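Side-chain contacts in RavA (Legionella pneumophila str. Paris, PDB 6WO6), which is a mostly helical effector of Legionella pneumophila that probably acts in host cells during infection, by an unknown mechanism: residues Arg277-Val281 and Asp282-Glu286; Leu223-Ala227 and Glu228-Asp232; Leu50-Val54 and Asn55-Asp59. The protein carries 2 engineered substitutions. All coordinates share one frame; numbering follows the deposited sequence.

Interaction 1: Arg277-Val281 and Asp282-Glu286; sequences RDFSV and DLCLE
Ser280 meets Leu283 and Cys284 with both its side-chain and its backbone oxygen. Leu283 N donates to Ser280 OG at 3.2 Å, with an N-H...O angle of 157°. Cys284 N donates to Ser280 O at 3.1 Å, the donor tilted 26° from the carbonyl plane. One residue on, Leu285 N reaches Val281 O at 2.9 Å. The amides of Leu283, Cys284 and Leu285 are therefore each supplied with an acceptor. The serine hydroxyl oxygen gets into position because OG lies opposite the backbone N (chi1 174°), beside the carbonyl carbon and facing the first turn. Ser280 is the N-cap of helix 281-286. Its OG takes up an amide at the helix start, where no earlier turn supplies a carbonyl. Inside the helix, Glu286 N continues the pattern by donating to Asp282 O.

Apolar groups flank these bonds. CB of Ser280 and CB of Leu283 touch at 3.7 Å. Val281 and Leu285 run side by side and point the same way, CG1 of the valine 4.1 Å from CD1 of the leucine. Cys284 SG approaches Phe279 obliquely, 4.8 Å from the ring centroid, a sulfur-aromatic contact in which CE1 is the ring atom touched. The Phe279 ring also meets the rings of Phe273 and Phe274. Cys284 and Leu285 pack on helix 311-327, while Leu283 packs on helix 246-265.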
ATOM      1  N   ARG A 277      36.351  19.054   6.823  1.00 75.63           N
ATOM      2  CA  ARG A 277      35.893  18.833   5.457  1.00 78.02           C
ATOM      3  C   ARG A 277      34.478  18.269   5.412  1.00 75.16           C
ATOM      4  O   ARG A 277      33.822  18.354   4.368  1.00 75.54           O
ATOM      5  CB  ARG A 277      36.856  17.896   4.729  1.00 83.53           C
ATOM      6  CG  ARG A 277      36.960  16.517   5.360  1.00 87.45           C
ATOM      7  CD  ARG A 277      38.403  16.142   5.657  1.00 94.61           C
ATOM      8  NE  ARG A 277      38.494  14.905   6.429  1.00 98.64           N
ATOM      9  CZ  ARG A 277      38.678  14.854   7.745  1.00100.55           C
ATOM     10  NH1 ARG A 277      38.744  13.681   8.361  1.00101.28           N
ATOM     11  NH2 ARG A 277      38.802  15.974   8.448  1.00100.78           N
ATOM     12  N   ASP A 278      33.997  17.699   6.518  1.00 73.24           N
ATOM     13  CA  ASP A 278      32.644  17.160   6.592  1.00 71.46           C
ATOM     14  C   ASP A 278      31.593  18.224   6.872  1.00 68.52           C
ATOM     15  O   ASP A 278      30.397  17.911   6.840  1.00 69.04           O
ATOM     16  CB  ASP A 278      32.562  16.081   7.676  1.00 72.75           C
ATOM     17  CG  ASP A 278      33.514  14.927   7.430  1.00 77.43           C
ATOM     18  OD1 ASP A 278      34.199  14.927   6.386  1.00 80.35           O
ATOM     19  OD2 ASP A 278      33.581  14.019   8.284  1.00 78.43           O
ATOM     20  N   PHE A 279      31.997  19.462   7.149  1.00 65.02           N
ATOM     21  CA  PHE A 279      31.041  20.504   7.485  1.00 59.75           C
ATOM     22  C   PHE A 279      30.310  20.982   6.239  1.00 60.50           C
ATOM     23  O   PHE A 279      30.917  21.183   5.182  1.00 62.88           O
ATOM     24  CB  PHE A 279      31.729  21.686   8.165  1.00 55.33           C
ATOM     25  CG  PHE A 279      30.779  22.774   8.590  1.00 50.16           C
ATOM     26  CD1 PHE A 279      30.058  22.658   9.768  1.00 47.53           C
ATOM     27  CD2 PHE A 279      30.599  23.906   7.809  1.00 49.25           C
ATOM     28  CE1 PHE A 279      29.177  23.654  10.164  1.00 46.72           C
ATOM     29  CE2 PHE A 279      29.717  24.908   8.201  1.00 48.15           C
ATOM     30  CZ  PHE A 279      29.006  24.780   9.380  1.00 46.40           C
ATOM     31  N   SER A 280      29.000  21.166   6.374  1.00 58.32           N
ATOM     32  CA  SER A 280      28.163  21.627   5.274  1.00 55.85           C
ATOM     33  C   SER A 280      27.042  22.476   5.851  1.00 52.05           C
ATOM     34  O   SER A 280      26.300  22.008   6.719  1.00 50.34           O
ATOM     35  CB  SER A 280      27.592  20.448   4.484  1.00 55.19           C
ATOM     36  OG  SER A 280      26.672  20.892   3.502  1.00 55.79           O
ATOM     37  N   VAL A 281      26.930  23.719   5.381  1.00 50.92           N
ATOM     38  CA  VAL A 281      25.803  24.554   5.784  1.00 50.54           C
ATOM     39  C   VAL A 281      24.500  23.969   5.255  1.00 50.53           C
ATOM     40  O   VAL A 281      23.469  23.995   5.937  1.00 49.93           O
ATOM     41  CB  VAL A 281      26.011  26.003   5.310  1.00 52.47           C
ATOM     42  CG1 VAL A 281      24.847  26.879   5.739  1.00 52.49           C
ATOM     43  CG2 VAL A 281      27.319  26.555   5.852  1.00 54.67           C
ATOM     44  N   ASP A 282      24.530  23.422   4.035  1.00 51.75           N
ATOM     45  CA  ASP A 282      23.346  22.782   3.472  1.00 51.98           C
ATOM     46  C   ASP A 282      22.865  21.634   4.354  1.00 49.60           C
ATOM     47  O   ASP A 282      21.660  21.480   4.583  1.00 48.94           O
ATOM     48  CB  ASP A 282      23.648  22.278   2.060  1.00 55.56           C
ATOM     49  CG  ASP A 282      24.093  23.386   1.127  1.00 62.75           C
ATOM     50  OD1 ASP A 282      23.526  24.495   1.203  1.00 66.07           O
ATOM     51  OD2 ASP A 282      25.014  23.149   0.317  1.00 65.54           O
ATOM     52  N   LEU A 283      23.795  20.820   4.859  1.00 48.53           N
ATOM     53  CA  LEU A 283      23.418  19.693   5.704  1.00 47.06           C
ATOM     54  C   LEU A 283      22.848  20.164   7.038  1.00 48.60           C
ATOM     55  O   LEU A 283      21.846  19.619   7.516  1.00 50.30           O
ATOM     56  CB  LEU A 283      24.625  18.780   5.921  1.00 47.24           C
ATOM     57  CG  LEU A 283      24.393  17.545   6.794  1.00 47.53           C
ATOM     58  CD1 LEU A 283      23.265  16.704   6.228  1.00 48.93           C
ATOM     59  CD2 LEU A 283      25.663  16.723   6.912  1.00 46.33           C
ATOM     60  N   CYS A 284      23.466  21.175   7.652  1.00 48.80           N
ATOM     61  CA  CYS A 284      22.941  21.707   8.907  1.00 47.95           C
ATOM     62  C   CYS A 284      21.547  22.291   8.718  1.00 48.53           C
ATOM     63  O   CYS A 284      20.675  22.125   9.580  1.00 49.49           O
ATOM     64  CB  CYS A 284      23.892  22.761   9.473  1.00 49.14           C
ATOM     65  SG  CYS A 284      25.495  22.127  10.031  1.00 51.14           S
ATOM     66  N   LEU A 285      21.316  22.979   7.596  1.00 47.80           N
ATOM     67  CA  LEU A 285      19.994  23.539   7.333  1.00 47.60           C
ATOM     68  C   LEU A 285      18.968  22.440   7.080  1.00 48.63           C
ATOM     69  O   LEU A 285      17.825  22.530   7.549  1.00 49.91           O
ATOM     70  CB  LEU A 285      20.053  24.491   6.140  1.00 47.08           C
ATOM     71  CG  LEU A 285      20.836  25.798   6.278  1.00 46.88           C
ATOM     72  CD1 LEU A 285      20.824  26.559   4.962  1.00 44.39           C
ATOM     73  CD2 LEU A 285      20.273  26.651   7.399  1.00 49.29           C
ATOM     74  N   GLU A 286      19.358  21.396   6.344  1.00 48.76           N
ATOM     75  CA  GLU A 286      18.429  20.318   6.024  1.00 52.18           C
ATOM     76  C   GLU A 286      17.902  19.641   7.281  1.00 51.34           C
ATOM     77  O   GLU A 286      16.772  19.139   7.289  1.00 51.83           O
ATOM     78  CB  GLU A 286      19.112  19.294   5.115  1.00 54.78           C
ATOM     79  CG  GLU A 286      18.177  18.256   4.508  1.00 58.28           C
ATOM     80  CD  GLU A 286      18.905  17.278   3.598  1.00 61.14           C
ATOM     81  OE1 GLU A 286      20.144  17.167   3.707  1.00 61.02           O
ATOM     82  OE2 GLU A 286      18.237  16.620   2.773  1.00 62.57           O
TER

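Interaction 2: Leu223-Ala227 and Glu228-Asp232; sequences LRTPA and ENRTD
The turn joining helix 214-224 to helix 230-240 folds at Pro226 and Asn229. Asn229 N donates to Pro226 O at 3.0 Å. The donor stands above the carbonyl plane, 54° out of it, so the bond does not follow a lone pair. The side chains of the same two residues cross. The asparagine amide lies against the proline ring, with ND2 3.3 Å from CG of Pro226 and 3.4 Å from CD of Pro226. CG of Asn229 sits opposite its own carbonyl carbon (chi1 -58°), which brings ND2 up to CG and CD of the ring. CB of Asn229 also meets CG2 of Thr225 at 3.9 Å.

Ala227 and Glu228, both with helical backbone angles, form the corner of a type I beta turn running from Pro226 to Asn229. A second turn overlaps it, closed by a weak bond from Arg230 N to Ala227 O at 3.4 Å. Arg230 then bends back over residues 225-227. Its CG passes 3.4 Å from Pro226 O. Its chain kinks at chi3 (-104°), and one face of the guanidinium comes over Ala227. CA of the alanine lies 3.6 Å above the plane, over its centre, and the methyl touches NH2. This is contact of a flat cationic group with aliphatic carbon. Arg230 also touches Phe255 and Arg258 of helix 246-265. Thr225, the first residue to leave the helix, returns OG1 to a hydrogen bond with Leu221 O. Its side chain and that of Pro226 rest on Asp187, in a nearby loop.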
ATOM      1  N   LEU A 223      16.361  13.094  15.673  1.00 52.63           N
ATOM      2  CA  LEU A 223      16.131  13.805  16.926  1.00 53.25           C
ATOM      3  C   LEU A 223      15.538  12.896  18.004  1.00 57.70           C
ATOM      4  O   LEU A 223      15.999  12.911  19.151  1.00 60.20           O
ATOM      5  CB  LEU A 223      15.223  15.012  16.682  1.00 50.41           C
ATOM      6  CG  LEU A 223      14.905  15.868  17.909  1.00 50.62           C
ATOM      7  CD1 LEU A 223      16.183  16.387  18.549  1.00 50.49           C
ATOM      8  CD2 LEU A 223      13.981  17.018  17.537  1.00 51.52           C
ATOM      9  N   ARG A 224      14.522  12.094  17.661  1.00 57.20           N
ATOM     10  CA  ARG A 224      13.741  11.395  18.679  1.00 56.13           C
ATOM     11  C   ARG A 224      14.072   9.914  18.830  1.00 51.26           C
ATOM     12  O   ARG A 224      13.681   9.316  19.837  1.00 52.56           O
ATOM     13  CB  ARG A 224      12.241  11.529  18.383  1.00 60.84           C
ATOM     14  CG  ARG A 224      11.815  12.880  17.827  1.00 65.75           C
ATOM     15  CD  ARG A 224      11.768  13.979  18.879  1.00 71.54           C
ATOM     16  NE  ARG A 224      11.303  15.239  18.299  1.00 76.81           N
ATOM     17  CZ  ARG A 224      10.036  15.643  18.297  1.00 81.13           C
ATOM     18  NH1 ARG A 224       9.096  14.893  18.857  1.00 83.32           N
ATOM     19  NH2 ARG A 224       9.707  16.801  17.737  1.00 82.23           N
ATOM     20  N   THR A 225      14.762   9.302  17.872  1.00 46.49           N
ATOM     21  CA  THR A 225      15.053   7.872  17.978  1.00 44.89           C
ATOM     22  C   THR A 225      16.021   7.615  19.128  1.00 47.56           C
ATOM     23  O   THR A 225      17.026   8.324  19.255  1.00 48.04           O
ATOM     24  CB  THR A 225      15.650   7.332  16.676  1.00 42.10           C
ATOM     25  OG1 THR A 225      14.808   7.684  15.574  1.00 43.69           O
ATOM     26  CG2 THR A 225      15.787   5.817  16.735  1.00 38.81           C
ATOM     27  N   PRO A 226      15.758   6.631  19.983  1.00 49.71           N
ATOM     28  CA  PRO A 226      16.752   6.251  20.991  1.00 52.69           C
ATOM     29  C   PRO A 226      17.971   5.615  20.341  1.00 54.65           C
ATOM     30  O   PRO A 226      17.884   4.990  19.281  1.00 57.01           O
ATOM     31  CB  PRO A 226      16.001   5.245  21.873  1.00 51.36           C
ATOM     32  CG  PRO A 226      14.552   5.507  21.604  1.00 47.91           C
ATOM     33  CD  PRO A 226      14.486   5.916  20.169  1.00 46.96           C
ATOM     34  N   ALA A 227      19.121   5.775  21.001  1.00 54.20           N
ATOM     35  CA  ALA A 227      20.384   5.340  20.408  1.00 53.14           C
ATOM     36  C   ALA A 227      20.389   3.843  20.121  1.00 52.79           C
ATOM     37  O   ALA A 227      20.948   3.400  19.109  1.00 52.34           O
ATOM     38  CB  ALA A 227      21.550   5.715  21.323  1.00 53.21           C
ATOM     39  N   GLU A 228      19.766   3.045  20.988  1.00 54.47           N
ATOM     40  CA  GLU A 228      19.772   1.600  20.781  1.00 57.42           C
ATOM     41  C   GLU A 228      18.879   1.168  19.622  1.00 54.94           C
ATOM     42  O   GLU A 228      18.999   0.029  19.159  1.00 53.82           O
ATOM     43  CB  GLU A 228      19.348   0.882  22.064  1.00 62.03           C
ATOM     44  CG  GLU A 228      17.913   1.144  22.497  1.00 65.06           C
ATOM     45  CD  GLU A 228      17.822   1.951  23.778  1.00 69.55           C
ATOM     46  OE1 GLU A 228      18.475   3.013  23.861  1.00 70.96           O
ATOM     47  OE2 GLU A 228      17.100   1.517  24.704  1.00 72.07           O
ATOM     48  N   ASN A 229      18.002   2.045  19.135  1.00 54.33           N
ATOM     49  CA  ASN A 229      17.075   1.712  18.060  1.00 55.19           C
ATOM     50  C   ASN A 229      17.545   2.176  16.687  1.00 55.38           C
ATOM     51  O   ASN A 229      16.865   1.897  15.693  1.00 56.34           O
ATOM     52  CB  ASN A 229      15.692   2.318  18.342  1.00 56.84           C
ATOM     53  CG  ASN A 229      15.101   1.860  19.662  1.00 59.90           C
ATOM     54  OD1 ASN A 229      15.565   0.894  20.265  1.00 61.69           O
ATOM     55  ND2 ASN A 229      14.060   2.554  20.113  1.00 60.59           N
ATOM     56  N   ARG A 230      18.680   2.877  16.603  1.00 52.39           N
ATOM     57  CA  ARG A 230      19.076   3.512  15.347  1.00 48.25           C
ATOM     58  C   ARG A 230      19.451   2.477  14.292  1.00 46.85           C
ATOM     59  O   ARG A 230      18.987   2.546  13.142  1.00 42.58           O
ATOM     60  CB  ARG A 230      20.234   4.482  15.595  1.00 48.46           C
ATOM     61  CG  ARG A 230      19.899   5.614  16.561  1.00 48.33           C
ATOM     62  CD  ARG A 230      20.807   6.812  16.341  1.00 47.32           C
ATOM     63  NE  ARG A 230      21.849   6.933  17.356  1.00 48.30           N
ATOM     64  CZ  ARG A 230      21.908   7.911  18.253  1.00 45.30           C
ATOM     65  NH1 ARG A 230      20.986   8.864  18.261  1.00 42.50           N
ATOM     66  NH2 ARG A 230      22.895   7.943  19.137  1.00 45.44           N
ATOM     67  N   THR A 231      20.305   1.518  14.661  1.00 49.94           N
ATOM     68  CA  THR A 231      20.656   0.440  13.742  1.00 52.15           C
ATOM     69  C   THR A 231      19.416  -0.316  13.284  1.00 54.53           C
ATOM     70  O   THR A 231      19.301  -0.680  12.108  1.00 57.08           O
ATOM     71  CB  THR A 231      21.642  -0.519  14.410  1.00 52.67           C
ATOM     72  OG1 THR A 231      22.783   0.212  14.868  1.00 55.45           O
ATOM     73  CG2 THR A 231      22.095  -1.586  13.427  1.00 52.81           C
ATOM     74  N   ASP A 232      18.475  -0.555  14.201  1.00 52.49           N
ATOM     75  CA  ASP A 232      17.255  -1.282  13.863  1.00 49.65           C
ATOM     76  C   ASP A 232      16.423  -0.513  12.841  1.00 46.21           C
ATOM     77  O   ASP A 232      15.935  -1.086  11.857  1.00 44.30           O
ATOM     78  CB  ASP A 232      16.455  -1.545  15.138  1.00 51.60           C
ATOM     79  CG  ASP A 232      15.127  -2.209  14.870  1.00 52.38           C
ATOM     80  OD1 ASP A 232      15.125  -3.408  14.518  1.00 54.36           O
ATOM     81  OD2 ASP A 232      14.084  -1.531  15.014  1.00 50.94           O
TER

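Interaction 3: Leu50-Val54 and Asn55-Asp59; sequences LECPV and NELKD
Two first torsions set the side chains of Cys52 and Glu56. In Cys52, SG points opposite the backbone N (chi1 173°) and so comes up beside Leu57. In Glu56, CG stands opposite its carbonyl carbon (chi1 -53°) and the chain runs extended beyond it. That carries the carboxylate across the ring of Pro53. OE2 of Glu56 meets CG of Pro53 at 3.7 Å, the two side chains crossing at a slant. The glutamate thus leans on the proline, while its other carboxylate oxygen, OE1, is hydrogen-bonded to the OH of Tyr17 in helix 16-20, a residue that Cys52 and Pro53 also touch.

The sulfur of Cys52 lies 3.9 Å from Leu57 N and 4.1 Å from Leu57 CD2. Leu57 faces Val54 as well. Its CB is 3.2 Å from Val54 O, and its CD1 approaches CG1 of Val54 at 4.4 Å. Helix 77-92 touches the two residues, through Ile92 on Val54 and Tyr85 on Leu57, and its Lys88 NZ donates a hydrogen bond to Cys52 O. Asn55 folds its amide back along the chain, so that OD1 comes within 3.9 Å of Pro53 CB.

The backbone is turned by two bonds. Leu57 N donates to Val54 O at 2.9 Å, from a position 63° out of the carbonyl plane. Glu56 N gives only a weak bond to Pro53 O. With helical angles at Asn55 and Glu56, Val54 to Leu57 makes a type I turn. It leads into helix 54-66 after Pro53, in the tight connection that follows helix 38-51 of this all-helical fold.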
ATOM      1  N   LEU A  50     -14.106 -17.714 -15.338  1.00 50.88           N
ATOM      2  CA  LEU A  50     -12.708 -17.609 -14.929  1.00 51.19           C
ATOM      3  C   LEU A  50     -11.792 -17.479 -16.137  1.00 52.29           C
ATOM      4  O   LEU A  50     -10.931 -16.593 -16.183  1.00 52.02           O
ATOM      5  CB  LEU A  50     -12.312 -18.822 -14.087  1.00 52.39           C
ATOM      6  CG  LEU A  50     -12.561 -18.718 -12.585  1.00 56.32           C
ATOM      7  CD1 LEU A  50     -12.558 -20.096 -11.945  1.00 59.38           C
ATOM      8  CD2 LEU A  50     -11.509 -17.832 -11.941  1.00 57.95           C
ATOM      9  N   GLU A  51     -11.970 -18.349 -17.135  1.00 54.04           N
ATOM     10  CA  GLU A  51     -11.055 -18.353 -18.272  1.00 55.88           C
ATOM     11  C   GLU A  51     -11.190 -17.127 -19.167  1.00 54.11           C
ATOM     12  O   GLU A  51     -10.318 -16.909 -20.015  1.00 56.02           O
ATOM     13  CB  GLU A  51     -11.256 -19.613 -19.106  1.00 60.29           C
ATOM     14  CG  GLU A  51     -10.859 -20.889 -18.394  1.00 65.24           C
ATOM     15  CD  GLU A  51     -10.859 -22.078 -19.323  1.00 70.61           C
ATOM     16  OE1 GLU A  51     -10.416 -23.167 -18.898  1.00 74.28           O
ATOM     17  OE2 GLU A  51     -11.298 -21.920 -20.483  1.00 70.96           O
ATOM     18  N   CYS A  52     -12.240 -16.330 -19.007  1.00 57.86           N
ATOM     19  CA  CYS A  52     -12.428 -15.153 -19.846  1.00 56.81           C
ATOM     20  C   CYS A  52     -11.467 -14.048 -19.426  1.00 59.43           C
ATOM     21  O   CYS A  52     -11.526 -13.595 -18.278  1.00 60.81           O
ATOM     22  CB  CYS A  52     -13.862 -14.659 -19.747  1.00 54.10           C
ATOM     23  SG  CYS A  52     -14.159 -13.090 -20.573  1.00 54.51           S
ATOM     24  N   PRO A  53     -10.576 -13.588 -20.306  1.00 62.01           N
ATOM     25  CA  PRO A  53      -9.662 -12.502 -19.933  1.00 62.28           C
ATOM     26  C   PRO A  53     -10.428 -11.219 -19.652  1.00 64.18           C
ATOM     27  O   PRO A  53     -11.559 -11.027 -20.106  1.00 68.09           O
ATOM     28  CB  PRO A  53      -8.759 -12.351 -21.164  1.00 63.53           C
ATOM     29  CG  PRO A  53      -8.928 -13.623 -21.934  1.00 63.87           C
ATOM     30  CD  PRO A  53     -10.335 -14.063 -21.677  1.00 63.30           C
ATOM     31  N   VAL A  54      -9.788 -10.328 -18.893  1.00 61.27           N
ATOM     32  CA  VAL A  54     -10.458  -9.104 -18.457  1.00 61.34           C
ATOM     33  C   VAL A  54     -10.840  -8.237 -19.650  1.00 64.30           C
ATOM     34  O   VAL A  54     -11.957  -7.705 -19.716  1.00 63.92           O
ATOM     35  CB  VAL A  54      -9.570  -8.339 -17.458  1.00 61.72           C
ATOM     36  CG1 VAL A  54     -10.170  -6.977 -17.142  1.00 62.42           C
ATOM     37  CG2 VAL A  54      -9.389  -9.157 -16.189  1.00 59.50           C
ATOM     38  N   ASN A  55      -9.930  -8.091 -20.619  1.00 69.50           N
ATOM     39  CA  ASN A  55     -10.189  -7.218 -21.761  1.00 75.54           C
ATOM     40  C   ASN A  55     -11.423  -7.653 -22.541  1.00 74.94           C
ATOM     41  O   ASN A  55     -12.119  -6.813 -23.123  1.00 77.17           O
ATOM     42  CB  ASN A  55      -8.967  -7.174 -22.683  1.00 81.97           C
ATOM     43  CG  ASN A  55      -7.907  -8.197 -22.305  1.00 85.58           C
ATOM     44  OD1 ASN A  55      -7.776  -8.576 -21.140  1.00 85.74           O
ATOM     45  ND2 ASN A  55      -7.137  -8.641 -23.293  1.00 87.98           N
ATOM     46  N   GLU A  56     -11.720  -8.949 -22.558  1.00 72.02           N
ATOM     47  CA  GLU A  56     -12.878  -9.451 -23.281  1.00 71.38           C
ATOM     48  C   GLU A  56     -14.156  -9.445 -22.448  1.00 69.89           C
ATOM     49  O   GLU A  56     -15.237  -9.660 -23.013  1.00 72.51           O
ATOM     50  CB  GLU A  56     -12.601 -10.871 -23.791  1.00 68.66           C
ATOM     51  CG  GLU A  56     -11.317 -10.988 -24.597  1.00 68.83           C
ATOM     52  CD  GLU A  56     -11.132 -12.359 -25.211  1.00 67.81           C
ATOM     53  OE1 GLU A  56     -12.147 -13.026 -25.502  1.00 67.74           O
ATOM     54  OE2 GLU A  56      -9.969 -12.772 -25.402  1.00 67.86           O
ATOM     55  N   LEU A  57     -14.057  -9.183 -21.139  1.00 65.89           N
ATOM     56  CA  LEU A  57     -15.220  -9.221 -20.254  1.00 64.19           C
ATOM     57  C   LEU A  57     -16.405  -8.461 -20.841  1.00 68.80           C
ATOM     58  O   LEU A  57     -17.487  -9.027 -21.036  1.00 70.23           O
ATOM     59  CB  LEU A  57     -14.850  -8.657 -18.880  1.00 61.97           C
ATOM     60  CG  LEU A  57     -14.413  -9.658 -17.811  1.00 59.73           C
ATOM     61  CD1 LEU A  57     -14.068  -8.938 -16.519  1.00 58.75           C
ATOM     62  CD2 LEU A  57     -15.502 -10.695 -17.573  1.00 58.56           C
ATOM     63  N   LYS A  58     -16.207  -7.172 -21.137  1.00 71.74           N
ATOM     64  CA  LYS A  58     -17.269  -6.362 -21.730  1.00 75.22           C
ATOM     65  C   LYS A  58     -17.848  -7.039 -22.965  1.00 78.29           C
ATOM     66  O   LYS A  58     -19.068  -7.218 -23.074  1.00 79.55           O
ATOM     67  CB  LYS A  58     -16.738  -4.968 -22.075  1.00 77.09           C
ATOM     68  N   ASP A  59     -16.980  -7.445 -23.898  1.00 79.04           N
ATOM     69  CA  ASP A  59     -17.444  -8.203 -25.056  1.00 79.01           C
ATOM     70  C   ASP A  59     -18.269  -9.402 -24.613  1.00 76.01           C
ATOM     71  O   ASP A  59     -19.426  -9.564 -25.025  1.00 78.55           O
ATOM     72  CB  ASP A  59     -16.254  -8.651 -25.906  1.00 79.96           C
ATOM     73  CG  ASP A  59     -15.649  -7.516 -26.711  1.00 83.49           C
ATOM     74  OD1 ASP A  59     -16.412  -6.652 -27.195  1.00 85.59           O
ATOM     75  OD2 ASP A  59     -14.409  -7.491 -26.860  1.00 84.01           O
TER

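From the N terminus, interaction 3 comes first and closes the short connection between helix 38-51 and helix 54-66. Interaction 2 follows much later and closes the turn between helix 214-224 and helix 230-240. Interaction 1 is last, at the end of the loop from helix 270-275 into helix 281-286. The three run in series, with no nesting or crossing. Interactions 1 and 2 lie on the same side of the chain's centre, their own centres about 21 Å apart, and both include residues that touch helix 246-265. Interaction 3 is on the opposite side, its centre about 57 Å from that of interaction 1, and borders helices 16-20 and 77-92.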